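Local coordinates for protein fumarate lyase (Mesorhizobium sp., PDB 3C8T) that belongs to the fumarate lyase superfamily, mostly helical proteins with a long helical bundle, here assembled from four chains, at residues A[101-104]-A[105-108]; A[316-319]-A[320-324]. All blocks are in the same frame, centred on the assembly; numbering follows the deposited sequence.

Contact 1 (101-108) is the start of helix 104-140 and the loop leading into it. Contact 2 (316-324) is a run of turns near the start of helix 315-344. Their centres lie about 17 Å apart, but long side chains bridge the gap. Gln105 CG packs on Trp318 CZ2 at 3.5 Å. Met108 SD lies 3.9 Å from Trp318 CH2, and Met108 CE reaches Trp322 CZ2 at 4.2 Å. Arg228 joins the two as well, packing against Gln105 and forming a salt bridge with Glu321. Tyr8 of the second subunit meets both Met108 and Trp322.

Contact 1 (A[101-104]-A[105-108]); sequences GATT and QDIM
Thr103 and Asp106 meet where the loop turns into helix 104-140, and they form one half of a capping box. Asp106, in the first turn, reaches back to the backbone N of Thr103 at the N-cap position, but the Thr103 side chain makes no capping bond in return. The two side chains run roughly perpendicular. The Thr103 N to Asp106 OD2 bond is 3.2 Å long and almost straight, at 177°. The N-H comes in well off the carboxylate plane, by 48°. Asp106 CG stands anti to its own carbonyl carbon (chi1 -69°), which turns the carboxylate back toward the loop. The methyl CG2 of Thr103 lies against this group, 3.5 Å from OD2. The carboxylate has further partners: OD1 bonds to His225 and to the backbone of Ser191, and OD2 also to the backbone of Gly192. Together these bonds hold the buried carboxylate in place.

Thr103 OG1 points another way, anti to the backbone N. There a water bonds to it and accepts from Gln105 N, so the water links the threonine hydroxyl to the backbone of the first turn. Gln105 runs out extended, and its amide bonds to Arg313 and to the carbonyl of His225.

On the loop side, Ala102 CB touches Ile107 CD1 at 4.1 Å. Ile107 also packs on helix 23-43. Thr104 and Met108, one turn apart, run alongside each other in the same direction. The Met108 N to Thr104 O bond between them is 3.0 Å long. The methyl of Thr104 is what meets the thioether, with CG2 and SD 3.5 Å apart.

Contact 2 (A[316-319]-A[320-324]); sequences GPWH and LEWSA
Residues 316-324 form consecutive turns of one helix in which i to i+3 bonds occur: Leu320 N to Pro317 O and Glu321 N to Trp318 O are weak, as is the i to i+4 bond from Leu320 N to Gly316 O, while Trp322 N bonds to His319 O at 3.1 Å, from well above the carbonyl plane. On one side of the helix Trp318, His319 and Trp322 form an aromatic cluster. Trp322 turns an edge to the face of Trp318 in a T-shaped (edge-to-face) pair. The five-membered rings are 4.6 Å apart between centroids, with planes at 69°. Trp322 CZ2 sits over the centre of the Trp318 indole. Trp322 NE1 comes over the same face, 3.6 Å from Trp318 CE2.

The CE3 and CZ3 atoms of Trp322 meet the face of the His319 imidazole. CE3 lies over the centre of that ring, and the planes are inclined at 45°. His319 CA adds a CH-pi contact to the Trp322 six-membered ring, 4.2 Å from its centroid. His319 ND1 is hydrogen-bonded to Glu287 OE2 of the second subunit, which probably fixes the ring's rotation.

Around the cluster, Trp318 packs on helix 104-140, while Leu320 and Glu321 face helix 284-306. Phe12 of the second subunit meets the His319 ring obliquely and Tyr8 of that subunit stacks on Trp322, so this helix lies at a subunit interface.

Contact 1 (A[101-104]-A[105-108])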
ATOM      1  N   GLY A 101     -10.363  11.629  36.890  1.00 36.59           N
ATOM      2  CA  GLY A 101      -9.381  12.376  36.117  1.00 35.89           C
ATOM      3  C   GLY A 101      -8.978  11.713  34.806  1.00 35.58           C
ATOM      4  O   GLY A 101      -8.246  12.312  34.035  1.00 36.22           O
ATOM      5  N   ALA A 102      -9.470  10.493  34.571  1.00 34.47           N
ATOM      6  CA  ALA A 102      -9.270   9.725  33.336  1.00 33.60           C
ATOM      7  C   ALA A 102     -10.138  10.184  32.156  1.00 32.94           C
ATOM      8  O   ALA A 102     -11.246  10.657  32.352  1.00 32.21           O
ATOM      9  CB  ALA A 102      -9.538   8.229  33.609  1.00 33.23           C
ATOM     10  N   THR A 103      -9.619  10.022  30.934  1.00 32.18           N
ATOM     11  CA  THR A 103     -10.428  10.052  29.732  1.00 30.63           C
ATOM     12  C   THR A 103     -10.496   8.618  29.130  1.00 31.01           C
ATOM     13  O   THR A 103      -9.703   7.715  29.478  1.00 30.74           O
ATOM     14  CB  THR A 103      -9.930  11.104  28.686  1.00 31.27           C
ATOM     15  OG1 THR A 103     -10.920  11.267  27.650  1.00 31.20           O
ATOM     16  CG2 THR A 103      -8.608  10.666  28.010  1.00 28.94           C
ATOM     17  N   THR A 104     -11.458   8.417  28.242  1.00 30.28           N
ATOM     18  CA  THR A 104     -11.657   7.157  27.529  1.00 30.43           C
ATOM     19  C   THR A 104     -10.394   6.606  26.825  1.00 30.07           C
ATOM     20  O   THR A 104     -10.024   5.437  27.044  1.00 30.25           O
ATOM     21  CB  THR A 104     -12.852   7.300  26.559  1.00 30.59           C
ATOM     22  OG1 THR A 104     -14.024   7.443  27.352  1.00 31.18           O
ATOM     23  CG2 THR A 104     -13.003   6.069  25.650  1.00 29.90           C
ATOM     24  N   GLN A 105      -9.718   7.438  26.021  1.00 28.99           N
ATOM     25  CA  GLN A 105      -8.470   6.970  25.363  1.00 28.89           C
ATOM     26  C   GLN A 105      -7.334   6.552  26.318  1.00 29.19           C
ATOM     27  O   GLN A 105      -6.450   5.725  25.956  1.00 29.14           O
ATOM     28  CB  GLN A 105      -7.952   7.996  24.354  1.00 28.84           C
ATOM     29  CG  GLN A 105      -7.057   7.375  23.295  1.00 27.82           C
ATOM     30  CD  GLN A 105      -6.408   8.401  22.377  1.00 26.99           C
ATOM     31  OE1 GLN A 105      -6.672   9.608  22.482  1.00 26.04           O
ATOM     32  NE2 GLN A 105      -5.548   7.929  21.478  1.00 22.56           N
ATOM     33  N   ASP A 106      -7.334   7.101  27.528  1.00 29.02           N
ATOM     34  CA  ASP A 106      -6.371   6.640  28.535  1.00 29.85           C
ATOM     35  C   ASP A 106      -6.590   5.159  28.831  1.00 29.14           C
ATOM     36  O   ASP A 106      -5.663   4.374  28.820  1.00 29.43           O
ATOM     37  CB  ASP A 106      -6.508   7.416  29.829  1.00 29.33           C
ATOM     38  CG  ASP A 106      -6.074   8.836  29.701  1.00 32.56           C
ATOM     39  OD1 ASP A 106      -5.310   9.175  28.767  1.00 36.65           O
ATOM     40  OD2 ASP A 106      -6.486   9.627  30.566  1.00 32.38           O
ATOM     41  N   ILE A 107      -7.839   4.795  29.100  1.00 30.20           N
ATOM     42  CA  ILE A 107      -8.167   3.431  29.499  1.00 29.25           C
ATOM     43  C   ILE A 107      -8.001   2.479  28.331  1.00 29.10           C
ATOM     44  O   ILE A 107      -7.450   1.370  28.512  1.00 29.44           O
ATOM     45  CB  ILE A 107      -9.600   3.297  30.089  1.00 29.24           C
ATOM     46  CG1 ILE A 107      -9.869   4.335  31.193  1.00 30.68           C
ATOM     47  CG2 ILE A 107      -9.818   1.876  30.640  1.00 29.34           C
ATOM     48  CD1 ILE A 107      -8.873   4.352  32.385  1.00 28.19           C
ATOM     49  N   MET A 108      -8.451   2.918  27.144  1.00 28.46           N
ATOM     50  CA  MET A 108      -8.353   2.112  25.900  1.00 28.00           C
ATOM     51  C   MET A 108      -6.918   1.934  25.387  1.00 28.58           C
ATOM     52  O   MET A 108      -6.562   0.831  24.973  1.00 28.67           O
ATOM     53  CB  MET A 108      -9.252   2.692  24.808  1.00 28.49           C
ATOM     54  CG  MET A 108     -10.750   2.614  25.137  1.00 28.44           C
ATOM     55  SD  MET A 108     -11.895   3.225  23.840  1.00 27.01           S
ATOM     56  CE  MET A 108     -11.734   1.830  22.705  1.00 29.99           C
TER
HETATM   57  O   HOH W   1     -10.906   9.952  25.277  1.00 29.98           O

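Contact 2 (A[316-319]-A[320-324])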
ATOM      1  N   GLY A 316     -10.853   9.409  13.331  1.00 29.23           N
ATOM      2  CA  GLY A 316     -10.545   8.721  12.065  1.00 29.32           C
ATOM      3  C   GLY A 316      -9.235   7.938  12.131  1.00 29.51           C
ATOM      4  O   GLY A 316      -9.239   6.699  12.060  1.00 28.84           O
ATOM      5  N   PRO A 317      -8.085   8.657  12.281  1.00 29.84           N
ATOM      6  CA  PRO A 317      -6.805   7.957  12.386  1.00 29.67           C
ATOM      7  C   PRO A 317      -6.807   6.897  13.496  1.00 29.45           C
ATOM      8  O   PRO A 317      -6.217   5.823  13.322  1.00 29.24           O
ATOM      9  CB  PRO A 317      -5.822   9.087  12.760  1.00 30.26           C
ATOM     10  CG  PRO A 317      -6.422  10.309  12.133  1.00 30.97           C
ATOM     11  CD  PRO A 317      -7.911  10.120  12.366  1.00 29.06           C
ATOM     12  N   TRP A 318      -7.425   7.208  14.628  1.00 28.96           N
ATOM     13  CA  TRP A 318      -7.369   6.305  15.786  1.00 29.61           C
ATOM     14  C   TRP A 318      -8.127   5.003  15.488  1.00 28.69           C
ATOM     15  O   TRP A 318      -7.673   3.910  15.814  1.00 27.76           O
ATOM     16  CB  TRP A 318      -7.886   7.028  17.039  1.00 29.82           C
ATOM     17  CG  TRP A 318      -7.952   6.190  18.292  1.00 32.47           C
ATOM     18  CD1 TRP A 318      -7.095   5.138  18.659  1.00 32.69           C
ATOM     19  CD2 TRP A 318      -8.869   6.350  19.382  1.00 30.66           C
ATOM     20  NE1 TRP A 318      -7.464   4.648  19.890  1.00 33.09           N
ATOM     21  CE2 TRP A 318      -8.543   5.362  20.358  1.00 31.27           C
ATOM     22  CE3 TRP A 318      -9.918   7.242  19.640  1.00 32.85           C
ATOM     23  CZ2 TRP A 318      -9.248   5.226  21.554  1.00 31.04           C
ATOM     24  CZ3 TRP A 318     -10.635   7.109  20.845  1.00 33.89           C
ATOM     25  CH2 TRP A 318     -10.291   6.105  21.789  1.00 32.96           C
ATOM     26  N   HIS A 319      -9.253   5.136  14.801  1.00 29.01           N
ATOM     27  CA  HIS A 319     -10.064   4.006  14.381  1.00 29.07           C
ATOM     28  C   HIS A 319      -9.254   2.995  13.558  1.00 29.00           C
ATOM     29  O   HIS A 319      -9.495   1.791  13.627  1.00 28.25           O
ATOM     30  CB  HIS A 319     -11.245   4.502  13.557  1.00 28.59           C
ATOM     31  CG  HIS A 319     -12.361   3.513  13.475  1.00 31.27           C
ATOM     32  ND1 HIS A 319     -13.578   3.719  14.082  1.00 32.22           N
ATOM     33  CD2 HIS A 319     -12.425   2.285  12.903  1.00 30.76           C
ATOM     34  CE1 HIS A 319     -14.356   2.670  13.863  1.00 33.12           C
ATOM     35  NE2 HIS A 319     -13.675   1.782  13.157  1.00 31.30           N
ATOM     36  N   LEU A 320      -8.286   3.495  12.795  1.00 29.26           N
ATOM     37  CA  LEU A 320      -7.419   2.646  11.984  1.00 29.52           C
ATOM     38  C   LEU A 320      -6.567   1.656  12.761  1.00 30.01           C
ATOM     39  O   LEU A 320      -6.358   0.548  12.279  1.00 29.31           O
ATOM     40  CB  LEU A 320      -6.545   3.480  11.036  1.00 30.70           C
ATOM     41  CG  LEU A 320      -7.121   4.046   9.734  1.00 30.89           C
ATOM     42  CD1 LEU A 320      -5.954   4.756   9.014  1.00 31.12           C
ATOM     43  CD2 LEU A 320      -7.702   2.843   8.875  1.00 31.10           C
ATOM     44  N   GLU A 321      -6.078   2.045  13.951  1.00 30.00           N
ATOM     45  CA  GLU A 321      -5.389   1.125  14.877  1.00 30.19           C
ATOM     46  C   GLU A 321      -6.213  -0.074  15.315  1.00 29.59           C
ATOM     47  O   GLU A 321      -5.640  -1.122  15.632  1.00 28.54           O
ATOM     48  CB  GLU A 321      -4.898   1.867  16.142  1.00 29.23           C
ATOM     49  CG  GLU A 321      -4.282   3.218  15.797  1.00 31.23           C
ATOM     50  CD  GLU A 321      -3.400   3.802  16.905  1.00 32.39           C
ATOM     51  OE1 GLU A 321      -3.343   3.218  18.006  1.00 37.20           O
ATOM     52  OE2 GLU A 321      -2.743   4.837  16.653  1.00 32.93           O
ATOM     53  N   TRP A 322      -7.539   0.102  15.361  1.00 30.55           N
ATOM     54  CA  TRP A 322      -8.480  -0.877  15.911  1.00 31.51           C
ATOM     55  C   TRP A 322      -8.584  -2.135  15.082  1.00 32.63           C
ATOM     56  O   TRP A 322      -9.064  -3.140  15.578  1.00 33.34           O
ATOM     57  CB  TRP A 322      -9.898  -0.277  16.086  1.00 31.83           C
ATOM     58  CG  TRP A 322     -10.022   0.858  17.111  1.00 32.11           C
ATOM     59  CD1 TRP A 322      -9.090   1.239  18.032  1.00 35.31           C
ATOM     60  CD2 TRP A 322     -11.171   1.701  17.337  1.00 32.28           C
ATOM     61  NE1 TRP A 322      -9.578   2.294  18.796  1.00 34.91           N
ATOM     62  CE2 TRP A 322     -10.846   2.591  18.386  1.00 33.68           C
ATOM     63  CE3 TRP A 322     -12.432   1.802  16.738  1.00 33.70           C
ATOM     64  CZ2 TRP A 322     -11.750   3.569  18.868  1.00 33.51           C
ATOM     65  CZ3 TRP A 322     -13.327   2.776  17.209  1.00 33.76           C
ATOM     66  CH2 TRP A 322     -12.973   3.642  18.264  1.00 33.64           C
ATOM     67  N   SER A 323      -8.207  -2.065  13.809  1.00 33.31           N
ATOM     68  CA  SER A 323      -8.038  -3.268  12.982  1.00 34.60           C
ATOM     69  C   SER A 323      -6.542  -3.600  12.878  1.00 34.09           C
ATOM     70  O   SER A 323      -6.116  -4.755  13.062  1.00 35.12           O
ATOM     71  CB  SER A 323      -8.649  -3.067  11.587  1.00 35.23           C
ATOM     72  OG  SER A 323      -7.842  -2.226  10.772  1.00 35.82           O
ATOM     73  N   ALA A 324      -5.722  -2.579  12.653  1.00 32.65           N
ATOM     74  CA  ALA A 324      -4.332  -2.857  12.305  1.00 31.42           C
ATOM     75  C   ALA A 324      -3.569  -3.585  13.456  1.00 31.08           C
ATOM     76  O   ALA A 324      -2.792  -4.548  13.196  1.00 29.83           O
ATOM     77  CB  ALA A 324      -3.621  -1.592  11.806  1.00 31.12           C
TER